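Local coordinates for protein A197 (Sulfolobus turreted icosahedral virus, PDB 2C0N) that is probably a viral glycosyltransferase, a member of the GT-A fold class that as a family transfers sugars from nucleotide-sugar donors, at residues 62-67 with 118-123; 75-78 with 84-87; 169-174 with 180-185. All blocks are in the same frame, centred on the assembly; numbering follows the deposited sequence.

Contact 1: residues 62-67 with 118-123; sequences EDVVPI and LGFTFI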
ATOM      1  N   GLU A  62       9.890   0.106   5.221  1.00 15.74           N
ATOM      2  CA  GLU A  62       8.531   0.573   4.942  1.00 15.73           C
ATOM      3  C   GLU A  62       8.246   1.988   5.501  1.00 15.04           C
ATOM      4  O   GLU A  62       7.284   2.639   5.108  1.00 16.46           O
ATOM      5  CB  GLU A  62       7.533  -0.442   5.463  1.00 16.42           C
ATOM      6  CG  GLU A  62       6.063  -0.086   5.270  1.00 17.79           C
ATOM      7  CD  GLU A  62       5.486   0.777   6.382  1.00 22.36           C
ATOM      8  OE1 GLU A  62       6.053   0.752   7.505  1.00 19.36           O
ATOM      9  OE2 GLU A  62       4.481   1.500   6.145  1.00 19.27           O
ATOM     10  N   ASP A  63       9.062   2.453   6.445  1.00 14.42           N
ATOM     11  CA  ASP A  63       8.916   3.824   6.942  1.00 14.73           C
ATOM     12  C   ASP A  63       9.922   4.815   6.346  1.00 14.16           C
ATOM     13  O   ASP A  63      10.068   5.917   6.838  1.00 14.68           O
ATOM     14  CB  ASP A  63       8.947   3.868   8.485  1.00 15.27           C
ATOM     15  CG  ASP A  63      10.127   3.166   9.094  1.00 17.97           C
ATOM     16  OD1 ASP A  63      11.029   2.766   8.341  1.00 20.35           O
ATOM     17  OD2 ASP A  63      10.123   3.004  10.376  1.00 20.57           O
ATOM     18  N   VAL A  64      10.606   4.415   5.285  1.00 14.97           N
ATOM     19  CA  VAL A  64      11.556   5.285   4.617  1.00 14.31           C
ATOM     20  C   VAL A  64      11.026   5.619   3.210  1.00 14.43           C
ATOM     21  O   VAL A  64      10.727   4.724   2.431  1.00 15.81           O
ATOM     22  CB  VAL A  64      12.958   4.617   4.570  1.00 14.58           C
ATOM     23  CG1 VAL A  64      13.925   5.452   3.727  1.00 16.21           C
ATOM     24  CG2 VAL A  64      13.513   4.397   5.982  1.00 12.90           C
ATOM     25  N   VAL A  65      10.877   6.913   2.910  1.00 15.17           N
ATOM     26  CA  VAL A  65      10.274   7.361   1.667  1.00 15.30           C
ATOM     27  C   VAL A  65      11.224   8.281   0.942  1.00 14.47           C
ATOM     28  O   VAL A  65      11.424   9.422   1.354  1.00 13.73           O
ATOM     29  CB  VAL A  65       8.927   8.103   1.893  1.00 15.92           C
ATOM     30  CG1 VAL A  65       8.327   8.539   0.557  1.00 16.87           C
ATOM     31  CG2 VAL A  65       7.962   7.216   2.603  1.00 17.20           C
ATOM     32  N   PRO A  66      11.844   7.779  -0.134  1.00 14.20           N
ATOM     33  CA  PRO A  66      12.787   8.602  -0.849  1.00 14.30           C
ATOM     34  C   PRO A  66      12.218   9.880  -1.404  1.00 15.68           C
ATOM     35  O   PRO A  66      11.060   9.925  -1.894  1.00 13.78           O
ATOM     36  CB  PRO A  66      13.307   7.661  -1.944  1.00 14.99           C
ATOM     37  CG  PRO A  66      13.075   6.290  -1.366  1.00 14.95           C
ATOM     38  CD  PRO A  66      11.803   6.412  -0.683  1.00 13.91           C
ATOM     39  N   ILE A  67      13.030  10.929  -1.316  1.00 16.88           N
ATOM     40  CA  ILE A  67      12.671  12.214  -1.883  1.00 19.56           C
ATOM     41  C   ILE A  67      13.111  12.255  -3.330  1.00 20.48           C
ATOM     42  O   ILE A  67      12.349  12.657  -4.215  1.00 22.33           O
ATOM     43  CB  ILE A  67      13.388  13.370  -1.215  1.00 20.80           C
ATOM     44  CG1 ILE A  67      12.956  13.496   0.237  1.00 20.61           C
ATOM     45  CG2 ILE A  67      13.088  14.610  -1.987  1.00 23.88           C
ATOM     46  CD1 ILE A  67      13.655  14.669   0.972  1.00 22.41           C
ATOM     47  N   LEU A 118      20.556  -0.548   6.390  1.00 18.33           N
ATOM     48  CA  LEU A 118      19.849  -1.333   5.363  1.00 16.44           C
ATOM     49  C   LEU A 118      18.424  -0.862   5.070  1.00 15.49           C
ATOM     50  O   LEU A 118      17.620  -1.627   4.550  1.00 15.95           O
ATOM     51  CB  LEU A 118      19.851  -2.843   5.702  1.00 17.94           C
ATOM     52  CG  LEU A 118      21.252  -3.444   5.783  1.00 16.60           C
ATOM     53  CD1 LEU A 118      21.202  -4.892   6.316  1.00 18.89           C
ATOM     54  CD2 LEU A 118      21.862  -3.408   4.441  1.00 17.16           C
ATOM     55  N   GLY A 119      18.114   0.390   5.384  1.00 12.92           N
ATOM     56  CA  GLY A 119      16.812   0.932   5.131  1.00 12.67           C
ATOM     57  C   GLY A 119      16.658   1.749   3.870  1.00 12.46           C
ATOM     58  O   GLY A 119      15.571   2.195   3.576  1.00 13.53           O
ATOM     59  N   PHE A 120      17.755   1.995   3.163  1.00 12.65           N
ATOM     60  CA  PHE A 120      17.742   2.808   1.944  1.00 12.66           C
ATOM     61  C   PHE A 120      19.039   2.539   1.243  1.00 14.68           C
ATOM     62  O   PHE A 120      19.989   3.349   1.270  1.00 16.03           O
ATOM     63  CB  PHE A 120      17.611   4.294   2.314  1.00 12.82           C
ATOM     64  CG  PHE A 120      17.403   5.223   1.139  1.00 13.55           C
ATOM     65  CD1 PHE A 120      17.029   4.764  -0.103  1.00 15.39           C
ATOM     66  CD2 PHE A 120      17.566   6.578   1.320  1.00 14.38           C
ATOM     67  CE1 PHE A 120      16.840   5.654  -1.159  1.00 17.59           C
ATOM     68  CE2 PHE A 120      17.390   7.465   0.269  1.00 14.22           C
ATOM     69  CZ  PHE A 120      16.996   6.986  -0.965  1.00 15.75           C
ATOM     70  N   THR A 121      19.120   1.371   0.626  1.00 15.17           N
ATOM     71  CA  THR A 121      20.414   0.790   0.355  1.00 15.49           C
ATOM     72  C   THR A 121      20.339  -0.032  -0.917  1.00 15.33           C
ATOM     73  O   THR A 121      19.474  -0.885  -1.045  1.00 16.19           O
ATOM     74  CB  THR A 121      20.821  -0.134   1.503  1.00 16.38           C
ATOM     75  OG1 THR A 121      20.624   0.519   2.762  1.00 19.89           O
ATOM     76  CG2 THR A 121      22.242  -0.572   1.381  1.00 18.12           C
ATOM     77  N   PHE A 122      21.275   0.192  -1.840  1.00 15.04           N
ATOM     78  CA  PHE A 122      21.310  -0.468  -3.115  1.00 14.95           C
ATOM     79  C   PHE A 122      22.508  -1.397  -3.125  1.00 15.20           C
ATOM     80  O   PHE A 122      23.606  -0.972  -2.814  1.00 14.83           O
ATOM     81  CB  PHE A 122      21.466   0.579  -4.223  1.00 15.14           C
ATOM     82  CG  PHE A 122      20.319   1.567  -4.296  1.00 14.80           C
ATOM     83  CD1 PHE A 122      20.256   2.639  -3.416  1.00 17.40           C
ATOM     84  CD2 PHE A 122      19.299   1.396  -5.207  1.00 15.75           C
ATOM     85  CE1 PHE A 122      19.199   3.539  -3.448  1.00 18.24           C
ATOM     86  CE2 PHE A 122      18.240   2.267  -5.241  1.00 16.25           C
ATOM     87  CZ  PHE A 122      18.192   3.357  -4.353  1.00 16.82           C
ATOM     88  N   ILE A 123      22.287  -2.662  -3.489  1.00 15.41           N
ATOM     89  CA  ILE A 123      23.354  -3.649  -3.459  1.00 15.45           C
ATOM     90  C   ILE A 123      23.441  -4.346  -4.809  1.00 15.18           C
ATOM     91  O   ILE A 123      22.477  -4.880  -5.309  1.00 14.28           O
ATOM     92  CB  ILE A 123      23.151  -4.700  -2.352  1.00 15.07           C
ATOM     93  CG1 ILE A 123      22.727  -4.034  -1.031  1.00 17.55           C
ATOM     94  CG2 ILE A 123      24.377  -5.550  -2.244  1.00 16.67           C
ATOM     95  CD1 ILE A 123      22.440  -5.024   0.094  1.00 17.94           C
TER
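F120 reaches across to both V64 and P66, and its side chain can be followed outward from the backbone as one line of contacts. CB comes first: it lies 4.1 Å from V64 CG1, the two side chains crossing at about a right angle. CG then stands anti to the backbone N (chi1 -172°), which carries the ring on toward the proline. At the outer end F120 CE1 meets P66 CG at 3.8 Å, and F120 CZ meets P66 CB at 3.9 Å, an oblique approach that lays both against the CB-CG bond of the proline. V64 meanwhile packs against the backbone just before F120, its CB and CG1 each 3.7 Å from G119 O.

The setting is a GT-A core. The run D61-E62-D63 is consistent with the D-X-D motif of such transferases, which in relatives helps bind the divalent metal that coordinates the diphosphate of the nucleotide-sugar donor, and strand 64-66 leads directly out of it. The strand across the contact, 120-124, begins irregularly: F120 and T121 together oppose a single residue of strand 56-60, a classic beta bulge, within which F120 N donates to T121 OG1 at 3.3 Å and 144°. No hydrogen bond joins the two segments; V65 pairs with Y171 of strand 162-173, and F120 with G87. L60 touches both P66 and F120, and Y89 both V64 and F120.

Contact 2: residues 75-78 with 84-87; sequences EAKF and VVCG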
ATOM      1  N   GLU A  75      24.076   3.900 -10.220  1.00 15.21           N
ATOM      2  CA  GLU A  75      24.690   3.032 -11.219  1.00 14.77           C
ATOM      3  C   GLU A  75      26.146   3.378 -11.480  1.00 15.14           C
ATOM      4  O   GLU A  75      26.963   2.485 -11.628  1.00 13.70           O
ATOM      5  CB  GLU A  75      23.918   3.061 -12.545  1.00 14.96           C
ATOM      6  CG  GLU A  75      24.468   2.068 -13.591  1.00 14.61           C
ATOM      7  CD  GLU A  75      23.604   1.961 -14.834  1.00 15.01           C
ATOM      8  OE1 GLU A  75      22.630   2.725 -14.973  1.00 13.43           O
ATOM      9  OE2 GLU A  75      23.895   1.098 -15.679  1.00 18.02           O
ATOM     10  N   ALA A  76      26.450   4.674 -11.543  1.00 15.68           N
ATOM     11  CA  ALA A  76      27.818   5.126 -11.724  1.00 16.34           C
ATOM     12  C   ALA A  76      28.729   4.580 -10.624  1.00 16.72           C
ATOM     13  O   ALA A  76      29.842   4.098 -10.909  1.00 15.97           O
ATOM     14  CB  ALA A  76      27.873   6.633 -11.772  1.00 17.15           C
ATOM     15  N   LYS A  77      28.280   4.637  -9.380  1.00 16.02           N
ATOM     16  CA  LYS A  77      29.094   4.134  -8.260  1.00 15.73           C
ATOM     17  C   LYS A  77      29.342   2.633  -8.392  1.00 15.08           C
ATOM     18  O   LYS A  77      30.462   2.191  -8.194  1.00 16.42           O
ATOM     19  CB  LYS A  77      28.502   4.489  -6.888  1.00 15.38           C
ATOM     20  CG  LYS A  77      28.710   5.919  -6.492  1.00 16.00           C
ATOM     21  CD  LYS A  77      30.197   6.237  -6.231  1.00 16.68           C
ATOM     22  CE  LYS A  77      30.471   7.682  -6.586  1.00 17.90           C
ATOM     23  NZ  LYS A  77      31.876   8.058  -6.453  1.00 21.52           N
ATOM     24  N   PHE A  78      28.340   1.852  -8.780  1.00 14.08           N
ATOM     25  CA  PHE A  78      28.553   0.408  -8.996  1.00 13.68           C
ATOM     26  C   PHE A  78      29.574   0.170 -10.140  1.00 14.67           C
ATOM     27  O   PHE A  78      30.426  -0.706 -10.043  1.00 14.37           O
ATOM     28  CB  PHE A  78      27.256  -0.301  -9.368  1.00 13.81           C
ATOM     29  CG  PHE A  78      26.263  -0.415  -8.240  1.00 11.15           C
ATOM     30  CD1 PHE A  78      26.670  -0.555  -6.913  1.00 12.63           C
ATOM     31  CD2 PHE A  78      24.900  -0.394  -8.508  1.00 13.97           C
ATOM     32  CE1 PHE A  78      25.710  -0.693  -5.876  1.00 13.31           C
ATOM     33  CE2 PHE A  78      23.973  -0.530  -7.495  1.00 15.48           C
ATOM     34  CZ  PHE A  78      24.386  -0.671  -6.170  1.00 14.87           C
ATOM     35  N   VAL A  84      27.942  -1.434  -2.644  1.00 15.87           N
ATOM     36  CA  VAL A  84      26.735  -1.000  -1.937  1.00 15.35           C
ATOM     37  C   VAL A  84      26.725   0.513  -1.980  1.00 15.79           C
ATOM     38  O   VAL A  84      27.768   1.153  -1.763  1.00 15.96           O
ATOM     39  CB  VAL A  84      26.764  -1.435  -0.477  1.00 15.17           C
ATOM     40  CG1 VAL A  84      25.603  -0.823   0.322  1.00 15.13           C
ATOM     41  CG2 VAL A  84      26.775  -2.960  -0.383  1.00 15.65           C
ATOM     42  N   VAL A  85      25.568   1.067  -2.297  1.00 16.54           N
ATOM     43  CA  VAL A  85      25.371   2.510  -2.310  1.00 17.51           C
ATOM     44  C   VAL A  85      24.259   2.842  -1.287  1.00 17.35           C
ATOM     45  O   VAL A  85      23.171   2.269  -1.350  1.00 17.49           O
ATOM     46  CB  VAL A  85      25.015   2.993  -3.707  1.00 17.33           C
ATOM     47  CG1 VAL A  85      24.739   4.454  -3.700  1.00 17.59           C
ATOM     48  CG2 VAL A  85      26.165   2.682  -4.680  1.00 18.26           C
ATOM     49  N   CYS A  86      24.572   3.743  -0.357  1.00 17.38           N
ATOM     50  CA  CYS A  86      23.703   4.060   0.803  1.00 17.35           C
ATOM     51  C   CYS A  86      23.058   5.421   0.624  1.00 17.38           C
ATOM     52  O   CYS A  86      23.706   6.345   0.192  1.00 16.40           O
ATOM     53  CB  CYS A  86      24.520   4.149   2.068  1.00 17.99           C
ATOM     54  SG  CYS A  86      25.458   2.671   2.387  1.00 23.70           S
ATOM     55  N   GLY A  87      21.774   5.501   0.971  1.00 15.99           N
ATOM     56  CA  GLY A  87      21.069   6.762   1.058  1.00 16.77           C
ATOM     57  C   GLY A  87      20.877   7.260   2.492  1.00 16.29           C
ATOM     58  O   GLY A  87      21.028   6.525   3.505  1.00 17.92           O
TER
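V85 sends one methyl, CG2, into the angle between K77 and F78, and this single carbon carries most of the contact. It lies 3.6 Å from F78 CE1 and 3.7 Å from K77 CB, meeting a ring carbon on one side chain and the first methylene of the other. The valine torsion explains the choice of branch: with CG1 anti to the backbone N (chi1 177°), CG2 is placed beside that N and faces the helix.

F78 comes to the strand from an unpromising start, since its CB does not point there. Its CG lies anti to the carbonyl carbon (chi1 -71°), which directs the ring, and chi2 of -33° sets its turn and helps bring CE1 to V85 CG2, the two side chains meeting obliquely. The same corner of the ring also reaches V84, whose backbone N lies in the ring plane, off the edge, 4.0 Å from F78 CE1. Elsewhere F78 touches F122 and M1.

K77 behaves in the reverse way. Its CB faces the strand, but the chain bends at chi2 and chi3 and takes the ammonium off to a salt bridge with E80 and a cation-pi contact with Y163.

Helix 71-80 thus packs on strand 84-88, the element that follows it, in the layered alpha/beta manner of the GT-A fold. The strand spends its backbone bonds on strand 120-124 on one side and on 162-173 with the preceding R161 on the other, so what joins helix to strand is chiefly carbon-carbon packing of V85 CG2 with F78 and K77 CB.

Contact 3: residues 169-174 with 180-185; sequences KAYHFI and LSPDRK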
ATOM      1  N   LYS A 169      18.235  10.963  -0.628  1.00 14.69           N
ATOM      2  CA  LYS A 169      17.637  11.472   0.595  1.00 16.07           C
ATOM      3  C   LYS A 169      16.227  10.956   0.712  1.00 15.01           C
ATOM      4  O   LYS A 169      15.550  10.780  -0.319  1.00 16.22           O
ATOM      5  CB  LYS A 169      17.621  13.013   0.597  1.00 16.18           C
ATOM      6  CG  LYS A 169      19.013  13.611   0.749  1.00 16.80           C
ATOM      7  CD  LYS A 169      19.002  15.140   0.778  1.00 18.59           C
ATOM      8  CE  LYS A 169      20.360  15.712   0.646  1.00 22.94           C
ATOM      9  NZ  LYS A 169      20.455  17.120   1.098  1.00 27.68           N
ATOM     10  N   ALA A 170      15.812  10.715   1.958  1.00 15.05           N
ATOM     11  CA  ALA A 170      14.478  10.192   2.250  1.00 13.96           C
ATOM     12  C   ALA A 170      13.907  10.765   3.540  1.00 14.89           C
ATOM     13  O   ALA A 170      14.660  11.092   4.469  1.00 14.88           O
ATOM     14  CB  ALA A 170      14.567   8.663   2.365  1.00 13.77           C
ATOM     15  N   TYR A 171      12.574  10.792   3.637  1.00 14.40           N
ATOM     16  CA  TYR A 171      11.897  11.022   4.913  1.00 15.45           C
ATOM     17  C   TYR A 171      11.847   9.714   5.695  1.00 16.19           C
ATOM     18  O   TYR A 171      11.728   8.638   5.095  1.00 15.96           O
ATOM     19  CB  TYR A 171      10.457  11.480   4.668  1.00 15.74           C
ATOM     20  CG  TYR A 171      10.379  12.702   3.817  1.00 17.37           C
ATOM     21  CD1 TYR A 171      10.870  13.920   4.260  1.00 19.69           C
ATOM     22  CD2 TYR A 171       9.881  12.620   2.529  1.00 23.02           C
ATOM     23  CE1 TYR A 171      10.805  15.039   3.458  1.00 22.97           C
ATOM     24  CE2 TYR A 171       9.824  13.705   1.721  1.00 25.32           C
ATOM     25  CZ  TYR A 171      10.285  14.911   2.170  1.00 26.42           C
ATOM     26  OH  TYR A 171      10.201  15.933   1.282  1.00 27.00           O
ATOM     27  N   HIS A 172      11.836   9.825   7.036  1.00 15.71           N
ATOM     28  CA  HIS A 172      11.736   8.678   7.919  1.00 15.39           C
ATOM     29  C   HIS A 172      10.473   8.893   8.733  1.00 14.72           C
ATOM     30  O   HIS A 172      10.439   9.697   9.635  1.00 14.55           O
ATOM     31  CB  HIS A 172      12.988   8.590   8.822  1.00 14.92           C
ATOM     32  CG  HIS A 172      13.249   7.237   9.391  1.00 15.50           C
ATOM     33  ND1 HIS A 172      12.589   6.096   8.976  1.00 17.30           N
ATOM     34  CD2 HIS A 172      14.108   6.844  10.358  1.00 10.79           C
ATOM     35  CE1 HIS A 172      13.021   5.067   9.688  1.00 15.52           C
ATOM     36  NE2 HIS A 172      13.964   5.489  10.510  1.00 17.74           N
ATOM     37  N   PHE A 173       9.421   8.212   8.334  1.00 16.15           N
ATOM     38  CA  PHE A 173       8.122   8.395   8.929  1.00 15.67           C
ATOM     39  C   PHE A 173       7.998   7.790  10.291  1.00 15.04           C
ATOM     40  O   PHE A 173       8.488   6.686  10.547  1.00 15.62           O
ATOM     41  CB  PHE A 173       7.044   7.839   7.984  1.00 16.42           C
ATOM     42  CG  PHE A 173       6.676   8.794   6.936  1.00 14.20           C
ATOM     43  CD1 PHE A 173       7.446   8.933   5.778  1.00 16.37           C
ATOM     44  CD2 PHE A 173       5.623   9.652   7.132  1.00 16.59           C
ATOM     45  CE1 PHE A 173       7.132   9.896   4.817  1.00 15.78           C
ATOM     46  CE2 PHE A 173       5.307  10.634   6.183  1.00 15.81           C
ATOM     47  CZ  PHE A 173       6.080  10.758   5.002  1.00 15.59           C
ATOM     48  N   ILE A 174       7.348   8.543  11.181  1.00 15.08           N
ATOM     49  CA  ILE A 174       7.126   8.149  12.553  1.00 14.84           C
ATOM     50  C   ILE A 174       5.750   7.513  12.671  1.00 16.16           C
ATOM     51  O   ILE A 174       5.607   6.401  13.155  1.00 17.47           O
ATOM     52  CB  ILE A 174       7.294   9.332  13.525  1.00 14.57           C
ATOM     53  CG1 ILE A 174       8.693   9.952  13.382  1.00 11.96           C
ATOM     54  CG2 ILE A 174       7.123   8.891  14.951  1.00 14.87           C
ATOM     55  CD1 ILE A 174       8.771  11.397  13.938  1.00 13.92           C
ATOM     56  N   LEU A 180      10.520  12.591   9.998  1.00 15.64           N
ATOM     57  CA  LEU A 180      11.796  13.296  10.110  1.00 16.23           C
ATOM     58  C   LEU A 180      12.348  13.505   8.738  1.00 14.79           C
ATOM     59  O   LEU A 180      12.556  12.561   8.000  1.00 14.20           O
ATOM     60  CB  LEU A 180      12.799  12.476  10.915  1.00 17.16           C
ATOM     61  CG  LEU A 180      12.594  12.434  12.417  1.00 20.83           C
ATOM     62  CD1 LEU A 180      13.630  11.480  12.989  1.00 21.75           C
ATOM     63  CD2 LEU A 180      12.690  13.845  12.978  1.00 23.58           C
ATOM     64  N   SER A 181      12.598  14.756   8.386  1.00 16.13           N
ATOM     65  CA  SER A 181      13.127  15.084   7.091  1.00 15.85           C
ATOM     66  C   SER A 181      14.650  15.007   7.125  1.00 15.34           C
ATOM     67  O   SER A 181      15.266  14.992   8.195  1.00 15.61           O
ATOM     68  CB  SER A 181      12.717  16.504   6.702  1.00 17.03           C
ATOM     69  OG  SER A 181      13.457  17.409   7.468  1.00 19.98           O
ATOM     70  N   PRO A 182      15.276  14.904   5.959  1.00 14.92           N
ATOM     71  CA  PRO A 182      16.749  14.903   5.993  1.00 15.76           C
ATOM     72  C   PRO A 182      17.418  16.178   6.543  1.00 16.01           C
ATOM     73  O   PRO A 182      18.598  16.143   6.869  1.00 16.23           O
ATOM     74  CB  PRO A 182      17.154  14.670   4.522  1.00 15.44           C
ATOM     75  CG  PRO A 182      15.952  14.341   3.790  1.00 14.29           C
ATOM     76  CD  PRO A 182      14.737  14.657   4.613  1.00 15.75           C
ATOM     77  N   ASP A 183      16.680  17.281   6.644  1.00 17.12           N
ATOM     78  CA  ASP A 183      17.188  18.531   7.251  1.00 18.05           C
ATOM     79  C   ASP A 183      16.908  18.578   8.746  1.00 18.21           C
ATOM     80  O   ASP A 183      16.954  19.655   9.327  1.00 17.79           O
ATOM     81  CB  ASP A 183      16.514  19.771   6.686  1.00 19.43           C
ATOM     82  CG  ASP A 183      16.828  20.039   5.253  1.00 23.12           C
ATOM     83  OD1 ASP A 183      17.996  19.915   4.851  1.00 28.60           O
ATOM     84  OD2 ASP A 183      15.875  20.445   4.532  1.00 30.28           O
ATOM     85  N   ARG A 184      16.577  17.426   9.337  1.00 18.05           N
ATOM     86  CA  ARG A 184      16.330  17.240  10.770  1.00 18.99           C
ATOM     87  C   ARG A 184      15.149  18.048  11.281  1.00 19.38           C
ATOM     88  O   ARG A 184      15.184  18.578  12.385  1.00 20.79           O
ATOM     89  CB  ARG A 184      17.569  17.586  11.587  1.00 20.00           C
ATOM     90  CG  ARG A 184      18.761  16.780  11.237  1.00 21.63           C
ATOM     91  CD  ARG A 184      19.933  17.200  12.052  1.00 24.13           C
ATOM     92  NE  ARG A 184      20.441  18.480  11.566  1.00 27.33           N
ATOM     93  CZ  ARG A 184      21.429  18.627  10.685  1.00 30.96           C
ATOM     94  NH1 ARG A 184      22.079  17.572  10.196  1.00 32.86           N
ATOM     95  NH2 ARG A 184      21.805  19.853  10.319  1.00 32.75           N
ATOM     96  N   LYS A 185      14.130  18.190  10.457  1.00 17.73           N
ATOM     97  CA  LYS A 185      12.927  18.872  10.844  1.00 18.48           C
ATOM     98  C   LYS A 185      11.819  17.860  10.768  1.00 17.86           C
ATOM     99  O   LYS A 185      11.955  16.830  10.149  1.00 19.85           O
ATOM    100  CB  LYS A 185      12.688  20.055   9.894  1.00 18.99           C
ATOM    101  CG  LYS A 185      13.792  21.151   9.984  1.00 21.64           C
ATOM    102  CD  LYS A 185      13.310  22.515  10.486  1.00 25.54           C
ATOM    103  CE  LYS A 185      13.250  22.631  12.020  1.00 26.83           C
ATOM    104  NZ  LYS A 185      14.574  22.772  12.687  1.00 28.68           N
TER
HETATM  105  O   HOH W   1      15.044  11.614   7.142  1.00 12.25           O
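H172 and L180 form the hydrogen-bonded pair of an antiparallel beta hairpin, the end of strand 162-173 folding back on strand 178-180. Both backbone bonds are made: H172 N donates to L180 O at 3.0 Å and 163°, and L180 N to H172 O at 2.9 Å.

Two residues further along, where the next hydrogen-bonded pair would fall, the pattern breaks. A170 O faces P182, whose ring carbons CG and CD both lie 3.6 Å from it, and a proline has no N-H to offer. A water donates instead, at 2.8 Å to A170 O and at the same distance to L180 O, so L180 O accepts from the water as well as from H172 N. The CA of Y171 adds a CA-H...O contact to this oxygen.

Beyond the hairpin the chain makes a type I turn from S181 to R184, closed by R184 N to S181 O at 3.0 Å, while S181 N is taken by K185 O. D183 N gives a weak bond to S181 OG. Outside the two segments, Y97 OH bonds to P182 O, E107 forms a salt bridge with R184, and D63 O takes a weak bond from H172 ND1. With Y171 CG anti to its carbonyl carbon (chi1 -57°), the ring is turned so that its edge meets S181, bringing CD1 to 3.8 Å from S181 CA.

In the fold
After the N-terminal strands and helices the chain reaches 62-67, then runs through helix 71-80 and its short connection to strand 84-88, where contact 2 closes a tight loop. Only after a long excursion does it return at 118-123 to complete contact 1, so contact 2 sits within that larger loop. Contact 3 opens later and closes in series with the other two, across a short hairpin. All three reach one mixed sheet. Strands 84-88 and 120-124 are neighbours, bringing contacts 1 and 2 together, and strand 64-66 pairs with 162-173, joining contact 1 to contact 3. Contacts 2 and 3, centres about 20 Å apart, do not touch, though their strands 84-88 and 162-173 run side by side.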